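Local structure of pectate lyase/Amb allergen (Acidovorax citrulli, 4HWV) at residues Asp278-Val283 with His298-Ala303; Ala205-Pro210 with Trp222-Asp227; Val196-Thr201 with Trp238-Thr243. The protein probably cleaves pectate, a galacturonan of plant cell walls, by calcium-dependent beta-elimination. All coordinates share one frame; numbering follows the deposited sequence.

How the contacts relate
Contacts 1 and 3 join coils of a parallel beta-helix, contact 2 pairs loops beside it, and contacts 1 and 2 meet at the calcium ion. Contact 1 supplies Asp278 and Asp282 to the metal, contact 2 supplies Asp227, and three metal-bound waters are common to both. Their centres are about 12 Å apart, and Gly279 N and Asp227 OD1 join them, 2.8 Å apart in a probable hydrogen bond. Contact 3 lies away from the metal, with the Ile239 side chain about 13 Å from the calcium. Its centre is about 15 Å from that of contact 1, which it meets where Val281 CG1 packs on Ile239 CD1 (4.1 Å), and about 23 Å from that of contact 2, which it encloses in sequence.

Contact 1: residues Asp278-Val283 with His298-Ala303; sequences DGLVDV and HDHDKA. With CA (calcium ion), chain C.
His300 holds CG anti to its backbone N (chi1 -180°), a torsion that carries its ring toward residues 278-280, while Leu280, with CG beside its own N (chi1 -66°), turns its branched end over one imidazole face. Leu280 CD2 makes a CH-pi contact 3.6 Å from the centroid of the His300 ring. At the ring edge, His300 NE2 donates to Lys302 O at 2.8 Å, meeting that carbonyl from well above its plane, and makes a weak second bond to Asp278 O at 2.7 Å. ND1 is taken by Asp246, which limits the ring's freedom to turn. The backbones are tied by Leu280 N to Ala303 O at 2.8 Å, and Gly279 CA points a C-H at Lys302 O. Asp278 OD2 (2.4 Å) and Asp282 OD2 (2.2 Å) bind the calcium ion, while Asp282 OD1 accepts from Leu305 N and from a water that also donates to Lys302 O. The contact thus joins the calcium-binding strand to the next coil of the parallel beta-helix. Strand 281-283 pairs with strand 229-234, Val281 packs on Phe244 of strand 243-245, and the corner between strands 296-300 and 302-306 rests through His300 and Ala303 on Leu334 of strand 334-336.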
loop_
_atom_site.group_PDB
_atom_site.type_symbol
_atom_site.label_atom_id
_atom_site.label_comp_id
_atom_site.label_asym_id
_atom_site.label_seq_id
_atom_site.Cartn_x
_atom_site.Cartn_y
_atom_site.Cartn_z
ATOM N N ASP A 278 8.760 -11.935 5.201
ATOM C CA ASP A 278 8.955 -13.336 5.521
ATOM C C ASP A 278 7.561 -13.891 5.813
ATOM O O ASP A 278 6.710 -13.882 4.925
ATOM C CB ASP A 278 9.962 -13.563 6.662
ATOM C CG ASP A 278 10.459 -14.999 6.704
ATOM O OD1 ASP A 278 10.644 -15.582 5.620
ATOM O OD2 ASP A 278 10.665 -15.537 7.810
ATOM N N GLY A 279 7.296 -14.353 7.026
ATOM C CA GLY A 279 5.980 -14.902 7.317
ATOM C C GLY A 279 4.983 -13.887 7.841
ATOM O O GLY A 279 5.343 -12.764 8.239
ATOM N N LEU A 280 3.717 -14.287 7.880
ATOM C CA LEU A 280 2.754 -13.550 8.720
ATOM C C LEU A 280 2.892 -14.023 10.171
ATOM O O LEU A 280 3.278 -13.247 11.044
ATOM C CB LEU A 280 1.315 -13.733 8.217
ATOM C CG LEU A 280 1.044 -13.124 6.831
ATOM C CD1 LEU A 280 -0.367 -13.441 6.349
ATOM C CD2 LEU A 280 1.297 -11.610 6.820
ATOM N N VAL A 281 2.592 -15.298 10.407
ATOM C CA VAL A 281 2.804 -15.929 11.708
ATOM C C VAL A 281 3.480 -17.270 11.455
ATOM O O VAL A 281 2.893 -18.155 10.829
ATOM C CB VAL A 281 1.500 -16.150 12.511
ATOM C CG1 VAL A 281 1.851 -16.736 13.881
ATOM C CG2 VAL A 281 0.709 -14.844 12.652
ATOM N N ASP A 282 4.717 -17.404 11.930
ATOM C CA ASP A 282 5.465 -18.651 11.793
ATOM C C ASP A 282 5.562 -19.305 13.159
ATOM O O ASP A 282 5.815 -18.625 14.159
ATOM C CB ASP A 282 6.870 -18.405 11.236
ATOM C CG ASP A 282 6.873 -18.067 9.754
ATOM O OD1 ASP A 282 5.834 -18.186 9.065
ATOM O OD2 ASP A 282 7.956 -17.670 9.269
ATOM N N VAL A 283 5.371 -20.616 13.200
ATOM C CA VAL A 283 5.456 -21.382 14.446
ATOM C C VAL A 283 6.514 -22.436 14.215
ATOM O O VAL A 283 6.349 -23.302 13.359
ATOM C CB VAL A 283 4.100 -22.049 14.814
ATOM C CG1 VAL A 283 4.206 -22.751 16.155
ATOM C CG2 VAL A 283 2.966 -21.019 14.805
ATOM N N HIS A 298 -4.332 -11.106 4.809
ATOM C CA HIS A 298 -4.466 -10.759 3.394
ATOM C C HIS A 298 -3.213 -10.168 2.804
ATOM O O HIS A 298 -2.439 -9.519 3.501
ATOM C CB HIS A 298 -5.697 -9.857 3.131
ATOM C CG HIS A 298 -5.616 -8.470 3.718
ATOM N ND1 HIS A 298 -5.117 -7.390 3.016
ATOM C CD2 HIS A 298 -6.037 -7.976 4.913
ATOM C CE1 HIS A 298 -5.220 -6.299 3.757
ATOM N NE2 HIS A 298 -5.768 -6.630 4.917
ATOM N N ASP A 299 -3.009 -10.413 1.512
ATOM C CA ASP A 299 -1.984 -9.710 0.736
ATOM C C ASP A 299 -0.573 -9.982 1.259
ATOM O O ASP A 299 0.100 -9.127 1.843
ATOM C CB ASP A 299 -2.297 -8.216 0.654
ATOM C CG ASP A 299 -3.555 -7.957 -0.147
ATOM O OD1 ASP A 299 -3.535 -8.203 -1.367
ATOM O OD2 ASP A 299 -4.574 -7.584 0.437
ATOM N N HIS A 300 -0.118 -11.198 0.989
ATOM C CA HIS A 300 1.172 -11.644 1.471
ATOM C C HIS A 300 1.538 -12.921 0.737
ATOM O O HIS A 300 0.642 -13.661 0.285
ATOM C CB HIS A 300 1.087 -11.887 2.982
ATOM C CG HIS A 300 2.367 -12.345 3.592
ATOM N ND1 HIS A 300 3.320 -11.466 4.072
ATOM C CD2 HIS A 300 2.846 -13.591 3.818
ATOM C CE1 HIS A 300 4.339 -12.155 4.549
ATOM N NE2 HIS A 300 4.072 -13.444 4.420
ATOM N N ASP A 301 2.839 -13.186 0.606
ATOM C CA ASP A 301 3.301 -14.358 -0.123
ATOM C C ASP A 301 3.283 -15.618 0.768
ATOM O O ASP A 301 2.345 -16.432 0.683
ATOM C CB ASP A 301 4.691 -14.080 -0.725
ATOM C CG ASP A 301 5.164 -15.175 -1.631
ATOM O OD1 ASP A 301 4.610 -16.290 -1.603
ATOM O OD2 ASP A 301 6.118 -14.912 -2.391
ATOM N N LYS A 302 4.294 -15.776 1.627
ATOM C CA LYS A 302 4.470 -17.004 2.403
ATOM C C LYS A 302 3.850 -16.830 3.782
ATOM O O LYS A 302 4.460 -16.251 4.687
ATOM C CB LYS A 302 5.955 -17.337 2.514
ATOM C CG LYS A 302 6.572 -17.554 1.141
ATOM C CD LYS A 302 8.081 -17.667 1.175
ATOM C CE LYS A 302 8.649 -17.744 -0.237
ATOM N NZ LYS A 302 10.143 -17.752 -0.266
ATOM N N ALA A 303 2.632 -17.334 3.960
ATOM C CA ALA A 303 1.847 -16.943 5.137
ATOM C C ALA A 303 2.275 -17.579 6.475
ATOM O O ALA A 303 2.579 -16.855 7.436
ATOM C CB ALA A 303 0.385 -17.205 4.870
HETATM CA CA CA C . 9.649 -16.341 9.863
HETATM O O HOH W 1 6.351 -13.673 2.155
HETATM O O HOH W 2 5.875 -18.223 6.273
HETATM O O HOH W 3 11.485 -18.166 9.267
HETATM O O HOH W 4 10.370 -18.063 11.784
HETATM O O HOH W 5 11.789 -15.065 10.757
#

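Contact 2: residues Ala205-Pro210 with Trp222-Asp227; sequences AFDDFP and WNSEYD. With CA (calcium ion), chain C.
Trp222 meets Pro210 with the edge of its indole: CZ3 lies 3.4 Å from Pro210 O, near the ring plane, and CE3 touches the proline CB. At Asn223 it is the backbone that takes part, its O packing against Pro210 CA. Ser224 OG, bonded to Gln275 O, wedges between Pro210 CB and Asp207 CB, 3.2 Å from the latter. Glu225 gives its N-H to the anti lone pair of Asp207 OD2 at 2.9 Å, while its own carboxylate turns away to a salt bridge with Arg156. Asp207, with CG anti to its backbone N (chi1 -173°), directs its carboxylate at that N-H. Tyr226 crosses Asp207 at about a right angle, with CE2 3.5 Å from Asp207 CG and the ring and carboxylate planes 33° apart; a water that donates to Asp207 OD1 accepts from Tyr226 OH. Asp227 closes the segment by clasping the calcium ion with both oxygens, OD1 at 2.2 Å and OD2 at 2.4 Å, and OD2 also bonds to Ser230 OG. The buried Asp207 carboxylate thus collects the N-H of Glu225, that of Phe209 in an Asx turn, and a water hydrogen, an environment consistent with a negatively charged carboxylate.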
loop_
_atom_site.group_PDB
_atom_site.type_symbol
_atom_site.label_atom_id
_atom_site.label_comp_id
_atom_site.label_asym_id
_atom_site.label_seq_id
_atom_site.Cartn_x
_atom_site.Cartn_y
_atom_site.Cartn_z
ATOM N N ALA A 205 5.809 -6.272 8.011
ATOM C CA ALA A 205 7.082 -6.541 8.676
ATOM C C ALA A 205 8.151 -6.572 7.591
ATOM O O ALA A 205 8.395 -7.605 6.970
ATOM C CB ALA A 205 7.018 -7.861 9.437
ATOM N N PHE A 206 8.748 -5.413 7.349
ATOM C CA PHE A 206 9.564 -5.163 6.157
ATOM C C PHE A 206 11.042 -5.180 6.521
ATOM O O PHE A 206 11.489 -4.504 7.456
ATOM C CB PHE A 206 9.185 -3.781 5.617
ATOM C CG PHE A 206 9.720 -3.471 4.241
ATOM C CD1 PHE A 206 8.929 -3.678 3.111
ATOM C CD2 PHE A 206 11.007 -2.939 4.083
ATOM C CE1 PHE A 206 9.400 -3.362 1.838
ATOM C CE2 PHE A 206 11.493 -2.614 2.810
ATOM C CZ PHE A 206 10.688 -2.829 1.682
ATOM N N ASP A 207 11.806 -5.964 5.777
ATOM C CA ASP A 207 13.247 -6.083 5.981
ATOM C C ASP A 207 13.921 -5.218 4.929
ATOM O O ASP A 207 13.817 -5.485 3.729
ATOM C CB ASP A 207 13.623 -7.562 5.809
ATOM C CG ASP A 207 15.057 -7.872 6.151
ATOM O OD1 ASP A 207 15.930 -6.975 6.092
ATOM O OD2 ASP A 207 15.319 -9.056 6.479
ATOM N N ASP A 208 14.601 -4.169 5.381
ATOM C CA ASP A 208 15.303 -3.279 4.470
ATOM C C ASP A 208 16.613 -3.830 3.940
ATOM O O ASP A 208 17.215 -3.204 3.073
ATOM C CB ASP A 208 15.545 -1.943 5.150
ATOM C CG ASP A 208 14.315 -1.086 5.122
ATOM O OD1 ASP A 208 13.910 -0.666 4.013
ATOM O OD2 ASP A 208 13.747 -0.838 6.188
ATOM N N PHE A 209 17.026 -4.994 4.453
ATOM C CA PHE A 209 18.324 -5.578 4.095
ATOM C C PHE A 209 18.201 -7.063 3.767
ATOM O O PHE A 209 18.857 -7.903 4.386
ATOM C CB PHE A 209 19.336 -5.298 5.215
ATOM C CG PHE A 209 19.557 -3.828 5.415
ATOM C CD1 PHE A 209 20.371 -3.122 4.526
ATOM C CD2 PHE A 209 18.905 -3.136 6.431
ATOM C CE1 PHE A 209 20.525 -1.756 4.646
ATOM C CE2 PHE A 209 19.063 -1.760 6.553
ATOM C CZ PHE A 209 19.874 -1.071 5.655
ATOM N N PRO A 210 17.363 -7.401 2.769
ATOM C CA PRO A 210 17.264 -8.811 2.374
ATOM C C PRO A 210 18.608 -9.332 1.885
ATOM O O PRO A 210 19.418 -8.571 1.336
ATOM C CB PRO A 210 16.246 -8.780 1.227
ATOM C CG PRO A 210 16.381 -7.406 0.675
ATOM C CD PRO A 210 16.627 -6.516 1.849
ATOM N N TRP A 222 16.240 -14.168 -2.873
ATOM C CA TRP A 222 16.329 -13.136 -1.836
ATOM C C TRP A 222 15.479 -13.552 -0.652
ATOM O O TRP A 222 14.328 -13.916 -0.833
ATOM C CB TRP A 222 15.783 -11.812 -2.364
ATOM C CG TRP A 222 16.676 -11.121 -3.378
ATOM C CD1 TRP A 222 16.576 -11.191 -4.746
ATOM C CD2 TRP A 222 17.797 -10.264 -3.102
ATOM N NE1 TRP A 222 17.569 -10.435 -5.325
ATOM C CE2 TRP A 222 18.337 -9.865 -4.348
ATOM C CE3 TRP A 222 18.398 -9.802 -1.926
ATOM C CZ2 TRP A 222 19.409 -8.985 -4.449
ATOM C CZ3 TRP A 222 19.485 -8.949 -2.028
ATOM C CH2 TRP A 222 19.982 -8.554 -3.285
ATOM N N ASN A 223 16.035 -13.454 0.550
ATOM C CA ASN A 223 15.289 -13.806 1.751
ATOM C C ASN A 223 15.356 -12.703 2.775
ATOM O O ASN A 223 16.398 -12.048 2.933
ATOM C CB ASN A 223 15.827 -15.085 2.388
ATOM C CG ASN A 223 15.660 -16.300 1.485
ATOM O OD1 ASN A 223 14.538 -16.700 1.137
ATOM N ND2 ASN A 223 16.767 -16.915 1.124
ATOM N N SER A 224 14.250 -12.552 3.505
ATOM C CA SER A 224 14.122 -11.585 4.586
ATOM C C SER A 224 13.798 -12.286 5.894
ATOM O O SER A 224 13.463 -13.477 5.921
ATOM C CB SER A 224 13.061 -10.548 4.234
ATOM O OG SER A 224 13.577 -9.603 3.309
ATOM N N GLU A 225 13.906 -11.542 6.984
ATOM C CA GLU A 225 13.973 -12.142 8.308
ATOM C C GLU A 225 12.789 -11.886 9.237
ATOM O O GLU A 225 12.713 -12.516 10.297
ATOM C CB GLU A 225 15.251 -11.656 9.001
ATOM C CG GLU A 225 16.526 -12.134 8.320
ATOM C CD GLU A 225 16.689 -13.629 8.413
ATOM O OE1 GLU A 225 16.519 -14.138 9.537
ATOM O OE2 GLU A 225 16.986 -14.288 7.373
ATOM N N TYR A 226 11.886 -10.972 8.889
ATOM C CA TYR A 226 10.884 -10.536 9.878
ATOM C C TYR A 226 9.484 -11.015 9.576
ATOM O O TYR A 226 8.968 -10.823 8.461
ATOM C CB TYR A 226 10.909 -9.003 10.070
ATOM C CG TYR A 226 12.311 -8.498 10.229
ATOM C CD1 TYR A 226 13.161 -9.048 11.172
ATOM C CD2 TYR A 226 12.816 -7.520 9.392
ATOM C CE1 TYR A 226 14.472 -8.641 11.291
ATOM C CE2 TYR A 226 14.123 -7.104 9.480
ATOM C CZ TYR A 226 14.957 -7.656 10.439
ATOM O OH TYR A 226 16.274 -7.279 10.525
ATOM N N ASP A 227 8.887 -11.671 10.569
ATOM C CA ASP A 227 7.471 -12.034 10.543
ATOM C C ASP A 227 6.695 -10.968 11.291
ATOM O O ASP A 227 7.277 -10.178 12.015
ATOM C CB ASP A 227 7.257 -13.332 11.327
ATOM C CG ASP A 227 8.116 -14.474 10.830
ATOM O OD1 ASP A 227 8.400 -14.537 9.616
ATOM O OD2 ASP A 227 8.497 -15.330 11.663
HETATM CA CA CA C . 9.649 -16.341 9.863
HETATM O O HOH W 6 17.082 -5.970 8.316
HETATM O O HOH W 5 11.789 -15.065 10.757
HETATM O O HOH W 3 11.485 -18.166 9.267
HETATM O O HOH W 4 10.370 -18.063 11.784
#

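Contact 3: residues Val196-Thr201 with Trp238-Thr243; sequences VIRNIT and WIDHNT
Trp238, Arg198 and Ile197 carry this contact between successive coils of the right-handed parallel beta-helix that characterises the pectate lyase family. Strands 196-198 and 238-240 run parallel, their axes 4.8 Å apart, and like positions stack: Val196 beside Trp238, Ile197 beside Ile239.

Trp238 has CG anti to its backbone N (chi1 -175°), which lays the indole alongside the neighbouring coil. Its CE3 packs on Val196 CG1, and CH2 reaches the centre of one face of the Arg198 guanidinium, 3.5 Å from CZ, with the two planes inclined by 34°.

Arg198, whose NH1 goes to Asp19 O, bends its chain at chi3 (77°), bringing one guanidinium face onto Trp238 and its NE/NH2 edge to Asp240. NE and NH2 both grip Asp240 OD2, each at 3.0 Å, in a side-on salt bridge directed at a single oxygen. His241 ND1 adds a third bond to that oxygen at 2.7 Å, which would further offset the charge of the buried carboxylate. On the next coil, Ser293 OG bonds both the indole NE1 of Trp238 and Asp240 OD1, the latter also held by Asn294.

Ile197 works mainly through its backbone. Its N donates to Trp238 O, and its O accepts from Asp240 N, nearly in line with the carbonyl. Its CG2 lies against the amide of Asn242, an arrangement consistent with the asparagine ladder known from pectate lyase beta-helices: Asn295 repeats the pattern one coil on, with its amide bonded to Ile239 O and Asn242 N. At the turn, Asn242 OD1 accepts from Ile200 N in the plane of its carbonyl at 3.0 Å, while ND2 donates to Ile197 O, also at 3.0 Å but from above the plane of that peptide carbonyl.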
loop_
_atom_site.group_PDB
_atom_site.type_symbol
_atom_site.label_atom_id
_atom_site.label_comp_id
_atom_site.label_asym_id
_atom_site.label_seq_id
_atom_site.Cartn_x
_atom_site.Cartn_y
_atom_site.Cartn_z
ATOM N N VAL A 196 -2.066 -13.843 24.777
ATOM C CA VAL A 196 -3.286 -13.578 24.023
ATOM C C VAL A 196 -3.080 -12.285 23.232
ATOM O O VAL A 196 -2.603 -11.281 23.781
ATOM C CB VAL A 196 -4.491 -13.431 24.972
ATOM C CG1 VAL A 196 -5.709 -12.857 24.217
ATOM C CG2 VAL A 196 -4.809 -14.766 25.648
ATOM N N ILE A 197 -3.436 -12.313 21.942
ATOM C CA ILE A 197 -3.281 -11.145 21.079
ATOM C C ILE A 197 -4.588 -10.970 20.314
ATOM O O ILE A 197 -4.993 -11.886 19.593
ATOM C CB ILE A 197 -2.085 -11.335 20.079
ATOM C CG1 ILE A 197 -0.768 -11.521 20.859
ATOM C CG2 ILE A 197 -1.988 -10.173 19.110
ATOM C CD1 ILE A 197 0.412 -11.919 20.003
ATOM N N ARG A 198 -5.271 -9.833 20.495
ATOM C CA ARG A 198 -6.585 -9.622 19.871
ATOM C C ARG A 198 -6.786 -8.192 19.393
ATOM O O ARG A 198 -6.273 -7.246 19.977
ATOM C CB ARG A 198 -7.736 -9.914 20.849
ATOM C CG ARG A 198 -7.603 -11.231 21.579
ATOM C CD ARG A 198 -8.770 -11.436 22.517
ATOM N NE ARG A 198 -9.986 -11.855 21.819
ATOM C CZ ARG A 198 -11.167 -11.965 22.409
ATOM N NH1 ARG A 198 -11.326 -11.572 23.674
ATOM N NH2 ARG A 198 -12.193 -12.448 21.725
ATOM N N ASN A 199 -7.587 -8.058 18.333
ATOM C CA ASN A 199 -8.125 -6.781 17.899
ATOM C C ASN A 199 -7.089 -5.776 17.416
ATOM O O ASN A 199 -7.312 -4.574 17.522
ATOM C CB ASN A 199 -9.010 -6.148 18.978
ATOM C CG ASN A 199 -9.958 -5.114 18.398
ATOM O OD1 ASN A 199 -10.491 -5.316 17.305
ATOM N ND2 ASN A 199 -10.185 -4.011 19.125
ATOM N N ILE A 200 -5.998 -6.267 16.819
ATOM C CA ILE A 200 -4.935 -5.400 16.304
ATOM C C ILE A 200 -4.802 -5.644 14.806
ATOM O O ILE A 200 -4.940 -6.780 14.321
ATOM C CB ILE A 200 -3.597 -5.712 17.014
ATOM C CG1 ILE A 200 -3.722 -5.368 18.496
ATOM C CG2 ILE A 200 -2.413 -4.959 16.379
ATOM C CD1 ILE A 200 -2.716 -6.076 19.377
ATOM N N THR A 201 -4.560 -4.568 14.064
ATOM C CA THR A 201 -4.178 -4.685 12.655
ATOM C C THR A 201 -2.656 -4.600 12.548
ATOM O O THR A 201 -2.067 -3.571 12.881
ATOM C CB THR A 201 -4.861 -3.592 11.823
ATOM O OG1 THR A 201 -6.260 -3.854 11.830
ATOM C CG2 THR A 201 -4.389 -3.603 10.371
ATOM N N TRP A 238 -2.962 -17.571 21.923
ATOM C CA TRP A 238 -4.244 -17.382 21.269
ATOM C C TRP A 238 -4.208 -16.059 20.501
ATOM O O TRP A 238 -4.073 -14.974 21.100
ATOM C CB TRP A 238 -5.374 -17.371 22.307
ATOM C CG TRP A 238 -6.756 -17.298 21.698
ATOM C CD1 TRP A 238 -7.197 -17.919 20.555
ATOM C CD2 TRP A 238 -7.871 -16.545 22.204
ATOM N NE1 TRP A 238 -8.520 -17.614 20.338
ATOM C CE2 TRP A 238 -8.961 -16.775 21.334
ATOM C CE3 TRP A 238 -8.059 -15.702 23.323
ATOM C CZ2 TRP A 238 -10.212 -16.169 21.523
ATOM C CZ3 TRP A 238 -9.312 -15.118 23.511
ATOM C CH2 TRP A 238 -10.357 -15.338 22.610
ATOM N N ILE A 239 -4.290 -16.176 19.177
ATOM C CA ILE A 239 -4.226 -15.033 18.281
ATOM C C ILE A 239 -5.595 -14.953 17.633
ATOM O O ILE A 239 -5.942 -15.781 16.782
ATOM C CB ILE A 239 -3.112 -15.249 17.229
ATOM C CG1 ILE A 239 -1.752 -15.290 17.940
ATOM C CG2 ILE A 239 -3.179 -14.194 16.129
ATOM C CD1 ILE A 239 -0.636 -15.887 17.085
ATOM N N ASP A 240 -6.378 -13.963 18.061
ATOM C CA ASP A 240 -7.799 -13.934 17.741
ATOM C C ASP A 240 -8.281 -12.554 17.285
ATOM O O ASP A 240 -7.970 -11.536 17.914
ATOM C CB ASP A 240 -8.594 -14.338 18.994
ATOM C CG ASP A 240 -10.096 -14.241 18.787
ATOM O OD1 ASP A 240 -10.688 -15.124 18.121
ATOM O OD2 ASP A 240 -10.685 -13.257 19.298
ATOM N N HIS A 241 -9.065 -12.513 16.207
ATOM C CA HIS A 241 -9.690 -11.261 15.782
ATOM C C HIS A 241 -8.665 -10.168 15.488
ATOM O O HIS A 241 -8.847 -9.000 15.861
ATOM C CB HIS A 241 -10.724 -10.768 16.812
ATOM C CG HIS A 241 -12.081 -11.385 16.668
ATOM N ND1 HIS A 241 -12.541 -12.370 17.512
ATOM C CD2 HIS A 241 -13.103 -11.102 15.823
ATOM C CE1 HIS A 241 -13.789 -12.677 17.186
ATOM N NE2 HIS A 241 -14.152 -11.929 16.158
ATOM N N ASN A 242 -7.601 -10.537 14.770
ATOM C CA ASN A 242 -6.621 -9.563 14.290
ATOM C C ASN A 242 -6.661 -9.549 12.775
ATOM O O ASN A 242 -7.233 -10.447 12.137
ATOM C CB ASN A 242 -5.195 -9.919 14.735
ATOM C CG ASN A 242 -5.088 -10.078 16.230
ATOM O OD1 ASN A 242 -5.088 -9.087 16.968
ATOM N ND2 ASN A 242 -4.997 -11.330 16.690
ATOM N N THR A 243 -6.055 -8.516 12.203
ATOM C CA THR A 243 -5.860 -8.449 10.762
ATOM C C THR A 243 -4.361 -8.387 10.508
ATOM O O THR A 243 -3.637 -7.743 11.269
ATOM C CB THR A 243 -6.593 -7.226 10.195
ATOM O OG1 THR A 243 -7.992 -7.408 10.436
ATOM C CG2 THR A 243 -6.346 -7.044 8.683
#